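Local atomic coordinates of putative Zn-dependent Alcohol Dehydrogenase (Rhodobacter sphaeroides, PDB entry 3IV6), a protein that binds S-adenosylmethionine in a Rossmann-type domain and, despite its dehydrogenase name, is probably a SAM-dependent methyltransferase. Residues S176-E184 and Y208-D218. Sequence-based numbering, arbitrary orientation.
Sequences SDKTFHFRE and YRRRGKETRFD
F180 and E214 form the hydrogen-bonded pair at the middle of a short antiparallel strand pairing: F180 N donates to E214 O at 2.8 Å, and E214 N returns a bond to F180 O. Two residues along, just beyond the strands, a third backbone bond runs from R216 N to K178 O. T179/T215 and H181/K213 are the non-hydrogen-bonded pairs flanking it, their side chains on one face of the sheet. There the two threonine hydroxyls share a hydrogen bond, T179 OG1 to T215 OG1 at 3.0 Å, and K213 lays its CG over a face of the H181 imidazole, a CH-pi contact 3.9 Å from the ring centroid.

The face carrying F180 and E214 is aromatic and charged. Y208 turns its edge onto the face of F182, a T-shaped pair with planes 82° apart, CD1 above the ring centre. The rim of F182 meets the E214 carboxylate, F182 CZ lying 3.7 Å from E214 OE1, the two planes nearly perpendicular. That carboxylate is gripped side-on by R211, with NH2 reaching the syn lone pair of OE1 and NE meeting OE2 from above the carboxylate plane. R216 NH1 also donates to OE1, and R122 forms a further salt bridge there. R216 NE pairs with D156.

At the far end K178, bent at chi3 (-83°), brings NZ to D218 OD2 at 3.0 Å; D221 is its second acidic partner. Water bridges close both ends: one joins D177 O to R216 O, the other accepts from R183 N beside R209 O and G212 O.

Strand 179-181 is the middle of a three-stranded antiparallel sheet, between 173-174 and 213-215, separate from the seven-stranded Rossmann-type sheet; the E214 side chain lies about 8 Å from bound SAM. Helix 154-164 packs against F180 and Y208, while helix 187-192 touches F182, Y208 and R209.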
loop_
_atom_site.group_PDB
_atom_site.type_symbol
_atom_site.label_atom_id
_atom_site.label_comp_id
_atom_site.label_asym_id
_atom_site.label_seq_id
_atom_site.Cartn_x
_atom_site.Cartn_y
_atom_site.Cartn_z
ATOM N N SER A 176 -3.260 -5.665 20.996
ATOM C CA SER A 176 -1.812 -5.630 21.223
ATOM C C SER A 176 -1.079 -4.762 20.189
ATOM O O SER A 176 -0.245 -3.917 20.564
ATOM C CB SER A 176 -1.230 -7.042 21.214
ATOM O OG SER A 176 -1.118 -7.519 19.886
ATOM N N ASP A 177 -1.390 -4.982 18.906
ATOM C CA ASP A 177 -0.852 -4.148 17.821
ATOM C C ASP A 177 -1.914 -3.615 16.860
ATOM O O ASP A 177 -1.573 -3.136 15.769
ATOM C CB ASP A 177 0.225 -4.882 16.998
ATOM C CG ASP A 177 -0.318 -6.099 16.239
ATOM O OD1 ASP A 177 -1.375 -6.659 16.626
ATOM O OD2 ASP A 177 0.341 -6.505 15.249
ATOM N N LYS A 178 -3.185 -3.719 17.245
ATOM C CA LYS A 178 -4.268 -3.178 16.439
ATOM C C LYS A 178 -4.417 -3.842 15.043
ATOM O O LYS A 178 -4.492 -3.166 14.013
ATOM C CB LYS A 178 -4.118 -1.659 16.340
ATOM C CG LYS A 178 -3.914 -1.025 17.723
ATOM C CD LYS A 178 -3.516 0.442 17.651
ATOM C CE LYS A 178 -2.033 0.611 17.413
ATOM N NZ LYS A 178 -1.664 2.072 17.341
ATOM N N THR A 179 -4.488 -5.164 15.022
ATOM C CA THR A 179 -4.710 -5.845 13.766
ATOM C C THR A 179 -6.142 -6.313 13.655
ATOM O O THR A 179 -6.654 -6.936 14.564
ATOM C CB THR A 179 -3.803 -7.070 13.631
ATOM O OG1 THR A 179 -2.452 -6.684 13.869
ATOM C CG2 THR A 179 -3.888 -7.649 12.249
ATOM N N PHE A 180 -6.783 -6.015 12.530
ATOM C CA PHE A 180 -8.111 -6.522 12.240
ATOM C C PHE A 180 -8.084 -7.749 11.331
ATOM O O PHE A 180 -7.289 -7.811 10.393
ATOM C CB PHE A 180 -8.925 -5.451 11.558
ATOM C CG PHE A 180 -9.417 -4.380 12.480
ATOM C CD1 PHE A 180 -10.504 -4.603 13.309
ATOM C CD2 PHE A 180 -8.828 -3.136 12.477
ATOM C CE1 PHE A 180 -10.970 -3.617 14.132
ATOM C CE2 PHE A 180 -9.288 -2.143 13.316
ATOM C CZ PHE A 180 -10.360 -2.386 14.141
ATOM N N HIS A 181 -8.931 -8.738 11.635
ATOM C CA HIS A 181 -9.218 -9.835 10.695
ATOM C C HIS A 181 -10.640 -9.753 10.168
ATOM O O HIS A 181 -11.571 -10.143 10.860
ATOM C CB HIS A 181 -9.042 -11.195 11.337
ATOM C CG HIS A 181 -8.797 -12.269 10.337
ATOM N ND1 HIS A 181 -8.195 -13.469 10.654
ATOM C CD2 HIS A 181 -9.021 -12.298 9.002
ATOM C CE1 HIS A 181 -8.082 -14.199 9.557
ATOM N NE2 HIS A 181 -8.565 -13.508 8.539
ATOM N N PHE A 182 -10.838 -9.245 8.963
ATOM C CA PHE A 182 -12.208 -8.899 8.573
ATOM C C PHE A 182 -13.138 -10.114 8.369
ATOM O O PHE A 182 -14.286 -10.139 8.833
ATOM C CB PHE A 182 -12.177 -8.015 7.325
ATOM C CG PHE A 182 -11.273 -6.847 7.453
ATOM C CD1 PHE A 182 -11.583 -5.800 8.331
ATOM C CD2 PHE A 182 -10.099 -6.796 6.713
ATOM C CE1 PHE A 182 -10.737 -4.701 8.463
ATOM C CE2 PHE A 182 -9.240 -5.725 6.841
ATOM C CZ PHE A 182 -9.564 -4.656 7.721
ATOM N N ARG A 183 -12.620 -11.110 7.658
ATOM C CA ARG A 183 -13.321 -12.347 7.361
ATOM C C ARG A 183 -13.691 -13.114 8.624
ATOM O O ARG A 183 -14.200 -14.220 8.539
ATOM C CB ARG A 183 -12.413 -13.222 6.493
ATOM C CG ARG A 183 -13.007 -14.527 6.014
ATOM C CD ARG A 183 -12.002 -15.279 5.176
ATOM N NE ARG A 183 -12.648 -16.265 4.324
ATOM C CZ ARG A 183 -13.168 -17.409 4.772
ATOM N NH1 ARG A 183 -13.117 -17.697 6.073
ATOM N NH2 ARG A 183 -13.740 -18.264 3.922
ATOM N N GLU A 184 -13.429 -12.518 9.782
ATOM C CA GLU A 184 -13.608 -13.205 11.056
ATOM C C GLU A 184 -14.457 -12.377 12.015
ATOM O O GLU A 184 -14.783 -12.824 13.114
ATOM C CB GLU A 184 -12.252 -13.519 11.690
ATOM C CG GLU A 184 -11.524 -14.691 11.053
ATOM C CD GLU A 184 -11.826 -16.007 11.740
ATOM O OE1 GLU A 184 -12.943 -16.156 12.278
ATOM O OE2 GLU A 184 -10.945 -16.894 11.743
ATOM N N TYR A 208 -13.038 -6.977 1.314
ATOM C CA TYR A 208 -12.617 -6.977 2.706
ATOM C C TYR A 208 -12.278 -8.379 3.212
ATOM O O TYR A 208 -11.262 -8.563 3.866
ATOM C CB TYR A 208 -13.663 -6.286 3.600
ATOM C CG TYR A 208 -13.345 -4.824 3.799
ATOM C CD1 TYR A 208 -12.361 -4.428 4.707
ATOM C CD2 TYR A 208 -13.969 -3.834 3.042
ATOM C CE1 TYR A 208 -12.028 -3.105 4.881
ATOM C CE2 TYR A 208 -13.630 -2.482 3.204
ATOM C CZ TYR A 208 -12.658 -2.131 4.130
ATOM O OH TYR A 208 -12.302 -0.803 4.317
ATOM N N ARG A 209 -13.134 -9.349 2.905
ATOM C CA ARG A 209 -12.949 -10.714 3.383
ATOM C C ARG A 209 -11.681 -11.333 2.805
ATOM O O ARG A 209 -10.994 -12.104 3.475
ATOM C CB ARG A 209 -14.163 -11.574 3.029
ATOM C CG ARG A 209 -15.355 -11.374 3.950
ATOM C CD ARG A 209 -16.632 -11.920 3.329
ATOM N NE ARG A 209 -16.386 -13.129 2.551
ATOM C CZ ARG A 209 -16.541 -14.364 3.018
ATOM N NH1 ARG A 209 -16.942 -14.556 4.268
ATOM N NH2 ARG A 209 -16.294 -15.407 2.239
ATOM N N ARG A 210 -11.378 -10.992 1.557
ATOM C CA ARG A 210 -10.210 -11.538 0.875
ATOM C C ARG A 210 -8.935 -10.820 1.304
ATOM O O ARG A 210 -7.829 -11.266 1.000
ATOM C CB ARG A 210 -10.383 -11.442 -0.643
ATOM C CG ARG A 210 -11.604 -12.174 -1.176
ATOM C CD ARG A 210 -11.528 -12.347 -2.684
ATOM N NE ARG A 210 -12.592 -13.211 -3.189
ATOM C CZ ARG A 210 -12.805 -13.457 -4.478
ATOM N NH1 ARG A 210 -12.029 -12.903 -5.398
ATOM N NH2 ARG A 210 -13.797 -14.257 -4.846
ATOM N N ARG A 211 -9.098 -9.708 2.012
ATOM C CA ARG A 211 -7.982 -8.818 2.307
ATOM C C ARG A 211 -7.180 -9.315 3.505
ATOM O O ARG A 211 -6.046 -8.891 3.726
ATOM C CB ARG A 211 -8.484 -7.395 2.564
ATOM C CG ARG A 211 -8.124 -6.403 1.470
ATOM C CD ARG A 211 -9.045 -5.194 1.499
ATOM N NE ARG A 211 -8.692 -4.263 2.567
ATOM C CZ ARG A 211 -9.079 -2.993 2.610
ATOM N NH1 ARG A 211 -9.835 -2.495 1.640
ATOM N NH2 ARG A 211 -8.711 -2.219 3.622
ATOM N N GLY A 212 -7.778 -10.217 4.277
ATOM C CA GLY A 212 -7.061 -10.921 5.325
ATOM C C GLY A 212 -6.955 -10.109 6.600
ATOM O O GLY A 212 -7.911 -9.448 7.009
ATOM N N LYS A 213 -5.787 -10.159 7.233
ATOM C CA LYS A 213 -5.496 -9.300 8.374
ATOM C C LYS A 213 -4.893 -7.973 7.925
ATOM O O LYS A 213 -4.160 -7.916 6.938
ATOM C CB LYS A 213 -4.548 -10.005 9.348
ATOM C CG LYS A 213 -5.153 -11.219 10.032
ATOM C CD LYS A 213 -4.128 -11.933 10.898
ATOM C CE LYS A 213 -4.784 -12.988 11.774
ATOM N NZ LYS A 213 -3.820 -13.584 12.740
ATOM N N GLU A 214 -5.208 -6.909 8.656
ATOM C CA GLU A 214 -4.557 -5.598 8.441
ATOM C C GLU A 214 -4.232 -4.900 9.770
ATOM O O GLU A 214 -5.045 -4.871 10.687
ATOM C CB GLU A 214 -5.383 -4.685 7.521
ATOM C CG GLU A 214 -5.241 -5.033 6.026
ATOM C CD GLU A 214 -6.084 -4.142 5.127
ATOM O OE1 GLU A 214 -6.783 -3.277 5.692
ATOM O OE2 GLU A 214 -6.057 -4.297 3.875
ATOM N N THR A 215 -3.021 -4.375 9.884
ATOM C CA THR A 215 -2.614 -3.696 11.104
ATOM C C THR A 215 -2.823 -2.176 11.010
ATOM O O THR A 215 -2.622 -1.597 9.956
ATOM C CB THR A 215 -1.156 -4.006 11.366
ATOM O OG1 THR A 215 -1.005 -5.428 11.516
ATOM C CG2 THR A 215 -0.629 -3.244 12.595
ATOM N N ARG A 216 -3.259 -1.528 12.091
ATOM C CA ARG A 216 -3.400 -0.072 12.057
ATOM C C ARG A 216 -2.171 0.535 12.695
ATOM O O ARG A 216 -1.624 -0.017 13.644
ATOM C CB ARG A 216 -4.669 0.445 12.734
ATOM C CG ARG A 216 -6.026 0.082 12.071
ATOM C CD ARG A 216 -5.927 -0.252 10.611
ATOM N NE ARG A 216 -7.254 -0.450 10.004
ATOM C CZ ARG A 216 -7.458 -0.881 8.757
ATOM N NH1 ARG A 216 -6.432 -1.176 7.963
ATOM N NH2 ARG A 216 -8.681 -1.016 8.294
ATOM N N PHE A 217 -1.718 1.655 12.140
ATOM C CA PHE A 217 -0.490 2.268 12.616
ATOM C C PHE A 217 -0.740 3.669 13.100
ATOM O O PHE A 217 -1.558 4.388 12.540
ATOM C CB PHE A 217 0.596 2.305 11.525
ATOM C CG PHE A 217 0.972 0.955 10.973
ATOM C CD1 PHE A 217 2.049 0.250 11.495
ATOM C CD2 PHE A 217 0.273 0.409 9.896
ATOM C CE1 PHE A 217 2.425 -1.021 10.965
ATOM C CE2 PHE A 217 0.627 -0.827 9.363
ATOM C CZ PHE A 217 1.706 -1.560 9.907
ATOM N N ASP A 218 -0.028 4.022 14.161
ATOM C CA ASP A 218 0.153 5.400 14.610
ATOM C C ASP A 218 1.547 5.766 14.150
ATOM O O ASP A 218 2.318 4.895 13.760
ATOM C CB ASP A 218 0.128 5.509 16.144
ATOM C CG ASP A 218 -1.271 5.360 16.740
ATOM O OD1 ASP A 218 -2.286 5.608 16.036
ATOM O OD2 ASP A 218 -1.336 5.003 17.944
HETATM O O HOH W 1 0.503 -1.109 15.258
HETATM O O HOH W 2 -10.337 -10.716 5.936
#